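Local coordinates for protein putative transcriptional regulator (Clostridium difficile, PDB 3QI7) that is of unknown function but has a periplasmic-binding-protein-like fold, is probably a lipoprotein, and may bind a small ligand such as a sugar, at residues A[260-263]-A[264-268]; A[293-296]-A[297-301]. All coordinates share one frame; numbering follows the deposited sequence.

Contact 1: A[260-263]-A[264-268]; sequences IQTY and PSVMG
T262 places OG1 beside its backbone N (chi1 -49°) and CG2 opposite the N, beside the carbonyl carbon, and V266 turns CG2 beside its own N, so that the two methyls lie side by side one helical turn apart, T262 CG2 to V266 CG2 3.9 Å. This is the first turn of the short helix 263-267, with T262 in the N-cap position; its side chain makes no capping bond, and main-chain i to i+4 bonds close the turn. V266 N gives its hydrogen to T262 O at 3.1 Å, and M267 N reaches Y263 O at 2.8 Å.

P264 suits the second position of the helix, where no amide hydrogen is needed for a bond within the turn. Its ring packs back on the preceding loop, with CD 3.4 Å from I260 O, while I260 CD1 comes more loosely to P264 CG at 4.4 Å. Q261 points away from the turn and hydrogen-bonds E234 through NE2. On the buried side, Y263 meets the ring of the C-terminal Y371, their planes about 55° apart, and also packs on L241 of helix 234-247 and I286 of helix 279-292. The selenomethionine M267, bent at chi2 and chi3, runs alongside Y263 in the same direction and touches A290; its CG sits at the edge of the tyrosine ring, in the ring plane, 3.9 Å from Y263 CD1.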
loop_
_atom_site.group_PDB
_atom_site.type_symbol
_atom_site.label_atom_id
_atom_site.label_comp_id
_atom_site.label_asym_id
_atom_site.label_seq_id
_atom_site.Cartn_x
_atom_site.Cartn_y
_atom_site.Cartn_z
ATOM N N ILE A 260 7.896 -8.080 2.631
ATOM C CA ILE A 260 7.529 -9.111 3.599
ATOM C C ILE A 260 6.602 -10.198 3.018
ATOM O O ILE A 260 6.655 -11.355 3.455
ATOM C CB ILE A 260 6.952 -8.473 4.884
ATOM C CG1 ILE A 260 6.748 -9.528 5.983
ATOM C CG2 ILE A 260 5.652 -7.701 4.591
ATOM C CD1 ILE A 260 8.013 -10.299 6.370
ATOM N N GLN A 261 5.807 -9.870 2.004
ATOM C CA GLN A 261 4.925 -10.872 1.375
ATOM C C GLN A 261 5.621 -11.552 0.224
ATOM O O GLN A 261 6.169 -10.881 -0.668
ATOM C CB GLN A 261 3.644 -10.214 0.833
ATOM C CG GLN A 261 2.781 -9.604 1.867
ATOM C CD GLN A 261 2.343 -10.620 2.909
ATOM O OE1 GLN A 261 2.764 -10.551 4.065
ATOM N NE2 GLN A 261 1.527 -11.594 2.490
ATOM N N THR A 262 5.615 -12.883 0.243
ATOM C CA THR A 262 6.087 -13.688 -0.891
ATOM C C THR A 262 7.616 -13.712 -1.070
ATOM O O THR A 262 8.197 -14.780 -1.237
ATOM C CB THR A 262 5.437 -13.260 -2.260
ATOM O OG1 THR A 262 3.998 -13.159 -2.133
ATOM C CG2 THR A 262 5.816 -14.283 -3.340
ATOM N N TYR A 263 8.264 -12.559 -1.069
ATOM C CA TYR A 263 9.738 -12.512 -1.271
ATOM C C TYR A 263 10.524 -13.443 -0.351
ATOM O O TYR A 263 11.371 -14.232 -0.823
ATOM C CB TYR A 263 10.293 -11.072 -1.226
ATOM C CG TYR A 263 10.504 -10.508 -2.639
ATOM C CD1 TYR A 263 11.512 -11.019 -3.457
ATOM C CD2 TYR A 263 9.677 -9.509 -3.164
ATOM C CE1 TYR A 263 11.709 -10.551 -4.754
ATOM C CE2 TYR A 263 9.880 -9.018 -4.467
ATOM C CZ TYR A 263 10.894 -9.544 -5.264
ATOM O OH TYR A 263 11.165 -9.116 -6.563
ATOM N N PRO A 264 10.223 -13.413 0.952
ATOM C CA PRO A 264 11.031 -14.225 1.862
ATOM C C PRO A 264 10.972 -15.727 1.597
ATOM O O PRO A 264 12.005 -16.398 1.636
ATOM C CB PRO A 264 10.458 -13.876 3.234
ATOM C CG PRO A 264 9.936 -12.492 3.049
ATOM C CD PRO A 264 9.312 -12.520 1.696
ATOM N N SER A 265 9.797 -16.252 1.303
ATOM C CA SER A 265 9.695 -17.663 0.928
ATOM C C SER A 265 10.403 -17.948 -0.416
ATOM O O SER A 265 11.063 -18.967 -0.581
ATOM C CB SER A 265 8.219 -18.067 0.865
ATOM O OG SER A 265 7.996 -18.974 -0.185
ATOM N N VAL A 266 10.276 -17.042 -1.382
ATOM C CA VAL A 266 10.866 -17.279 -2.720
ATOM C C VAL A 266 12.400 -17.267 -2.665
ATOM O O VAL A 266 13.053 -18.145 -3.243
ATOM C CB VAL A 266 10.299 -16.263 -3.745
ATOM C CG1 VAL A 266 11.102 -16.254 -5.065
ATOM C CG2 VAL A 266 8.828 -16.618 -4.002
HETATM N N MSE A 267 12.954 -16.331 -1.911
HETATM C CA MSE A 267 14.408 -16.166 -1.821
HETATM C C MSE A 267 15.055 -17.062 -0.769
HETATM O O MSE A 267 16.273 -17.113 -0.683
HETATM C CB MSE A 267 14.785 -14.723 -1.549
HETATM C CG MSE A 267 14.178 -13.717 -2.511
HETATM SE SE MSE A 267 14.548 -14.001 -4.412
HETATM C CE MSE A 267 16.205 -12.947 -4.496
ATOM N N GLY A 268 14.250 -17.758 0.027
ATOM C CA GLY A 268 14.773 -18.625 1.090
ATOM C C GLY A 268 15.231 -17.837 2.308
ATOM O O GLY A 268 16.266 -18.124 2.873
#

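Contact 2: A[293-296]-A[297-301]; sequences FGMS and NRLGG
Backbone bonding shapes the contact from M295 to R298, a type II beta turn closed by R298 N to M295 O at 3.1 Å. The amide comes from above the carbonyl plane, 44° out of it. N297 takes the third position of the turn with positive phi. A water extends the closure by one residue, accepting from L299 N at 2.9 Å and lying 2.5 Å from M295 O.

Apolar packing comes from the selenomethionine M295. Bends at chi2 (-67°) and chi3 fold its chain back over the turn, bringing the terminal methyl against R298 and L299: M295 CE lies 3.6 Å from R298 CB and equally 3.6 Å from L299 CD2. M295 crosses both at about a right angle.

Charge is handled at the far end of R298, whose guanidinium leads away from the turn to a salt bridge with D226 and a hydrogen bond to K248 O.

Just before the turn, G294 is the C' residue of a Schellman motif that ends helix 279-292. M295 packs on A244 and L245 of helix 234-247, and the chain leaves as strand 300-301, antiparallel to strand 361-370.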
loop_
_atom_site.group_PDB
_atom_site.type_symbol
_atom_site.label_atom_id
_atom_site.label_comp_id
_atom_site.label_asym_id
_atom_site.label_seq_id
_atom_site.Cartn_x
_atom_site.Cartn_y
_atom_site.Cartn_z
ATOM N N PHE A 293 21.952 -15.136 -6.765
ATOM C CA PHE A 293 21.157 -15.928 -7.690
ATOM C C PHE A 293 21.270 -15.401 -9.134
ATOM O O PHE A 293 20.531 -15.827 -10.019
ATOM C CB PHE A 293 19.668 -15.947 -7.275
ATOM C CG PHE A 293 19.385 -16.566 -5.909
ATOM C CD1 PHE A 293 20.288 -17.439 -5.284
ATOM C CD2 PHE A 293 18.167 -16.297 -5.278
ATOM C CE1 PHE A 293 19.996 -17.995 -4.047
ATOM C CE2 PHE A 293 17.872 -16.846 -4.034
ATOM C CZ PHE A 293 18.795 -17.707 -3.419
ATOM N N GLY A 294 22.180 -14.471 -9.376
ATOM C CA GLY A 294 22.370 -13.931 -10.728
ATOM C C GLY A 294 21.209 -13.041 -11.154
ATOM O O GLY A 294 20.917 -12.930 -12.339
HETATM N N MSE A 295 20.561 -12.395 -10.193
HETATM C CA MSE A 295 19.335 -11.623 -10.478
HETATM C C MSE A 295 19.427 -10.130 -10.188
HETATM O O MSE A 295 18.393 -9.437 -10.066
HETATM C CB MSE A 295 18.158 -12.233 -9.722
HETATM C CG MSE A 295 17.751 -13.589 -10.224
HETATM SE SE MSE A 295 17.039 -13.529 -11.981
HETATM C CE MSE A 295 15.323 -12.594 -11.623
ATOM N N SER A 296 20.634 -9.595 -10.118
ATOM C CA SER A 296 20.794 -8.151 -9.898
ATOM C C SER A 296 20.183 -7.336 -11.049
ATOM O O SER A 296 20.284 -7.686 -12.229
ATOM C CB SER A 296 22.267 -7.778 -9.662
ATOM O OG SER A 296 22.664 -8.194 -8.345
ATOM N N ASN A 297 19.514 -6.263 -10.659
ATOM C CA ASN A 297 18.811 -5.378 -11.550
ATOM C C ASN A 297 17.668 -6.042 -12.352
ATOM O O ASN A 297 17.251 -5.491 -13.354
ATOM C CB ASN A 297 19.803 -4.638 -12.441
ATOM C CG ASN A 297 20.861 -3.851 -11.625
ATOM O OD1 ASN A 297 22.032 -4.228 -11.581
ATOM N ND2 ASN A 297 20.442 -2.773 -10.980
ATOM N N ARG A 298 17.139 -7.182 -11.871
ATOM C CA ARG A 298 15.992 -7.866 -12.500
ATOM C C ARG A 298 14.671 -7.793 -11.730
ATOM O O ARG A 298 13.612 -8.083 -12.287
ATOM C CB ARG A 298 16.349 -9.339 -12.723
ATOM C CG ARG A 298 17.652 -9.568 -13.495
ATOM C CD ARG A 298 17.624 -8.905 -14.860
ATOM N NE ARG A 298 16.931 -9.711 -15.864
ATOM C CZ ARG A 298 16.857 -9.401 -17.154
ATOM N NH1 ARG A 298 17.376 -8.258 -17.607
ATOM N NH2 ARG A 298 16.231 -10.221 -17.990
ATOM N N LEU A 299 14.719 -7.324 -10.487
ATOM C CA LEU A 299 13.598 -7.449 -9.532
ATOM C C LEU A 299 13.450 -6.128 -8.819
ATOM O O LEU A 299 14.459 -5.545 -8.343
ATOM C CB LEU A 299 13.889 -8.548 -8.486
ATOM C CG LEU A 299 14.218 -9.944 -8.973
ATOM C CD1 LEU A 299 14.721 -10.846 -7.841
ATOM C CD2 LEU A 299 12.994 -10.586 -9.699
ATOM N N GLY A 300 12.224 -5.620 -8.781
ATOM C CA GLY A 300 11.956 -4.339 -8.141
ATOM C C GLY A 300 10.789 -4.307 -7.164
ATOM O O GLY A 300 10.098 -5.309 -6.915
ATOM N N GLY A 301 10.558 -3.111 -6.628
ATOM C CA GLY A 301 9.514 -2.896 -5.637
ATOM C C GLY A 301 9.493 -1.444 -5.168
ATOM O O GLY A 301 9.865 -0.531 -5.923
HETATM O O HOH W 1 17.187 -7.501 -8.981
#

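Contacts 1 and 2 are both local turns, their centres about 13 Å apart, and both lie partly buried toward the periphery of the chain. Both involve helix 279-292: contact 1 packs along its side, from Y279 to A290, and contact 2 follows from its C-terminus. Contact 1 starts a helix with direct i to i+4 bonds; contact 2 leads into a strand through one turn bond and a water. Each has a buried selenomethionine, M267 and M295, while S265 and N297 are exposed. The contacts meet directly, with Y263 OH 3.4 Å from L299 CB and M267 O 3.7 Å from F293 CE2, and both pack on helix 234-247.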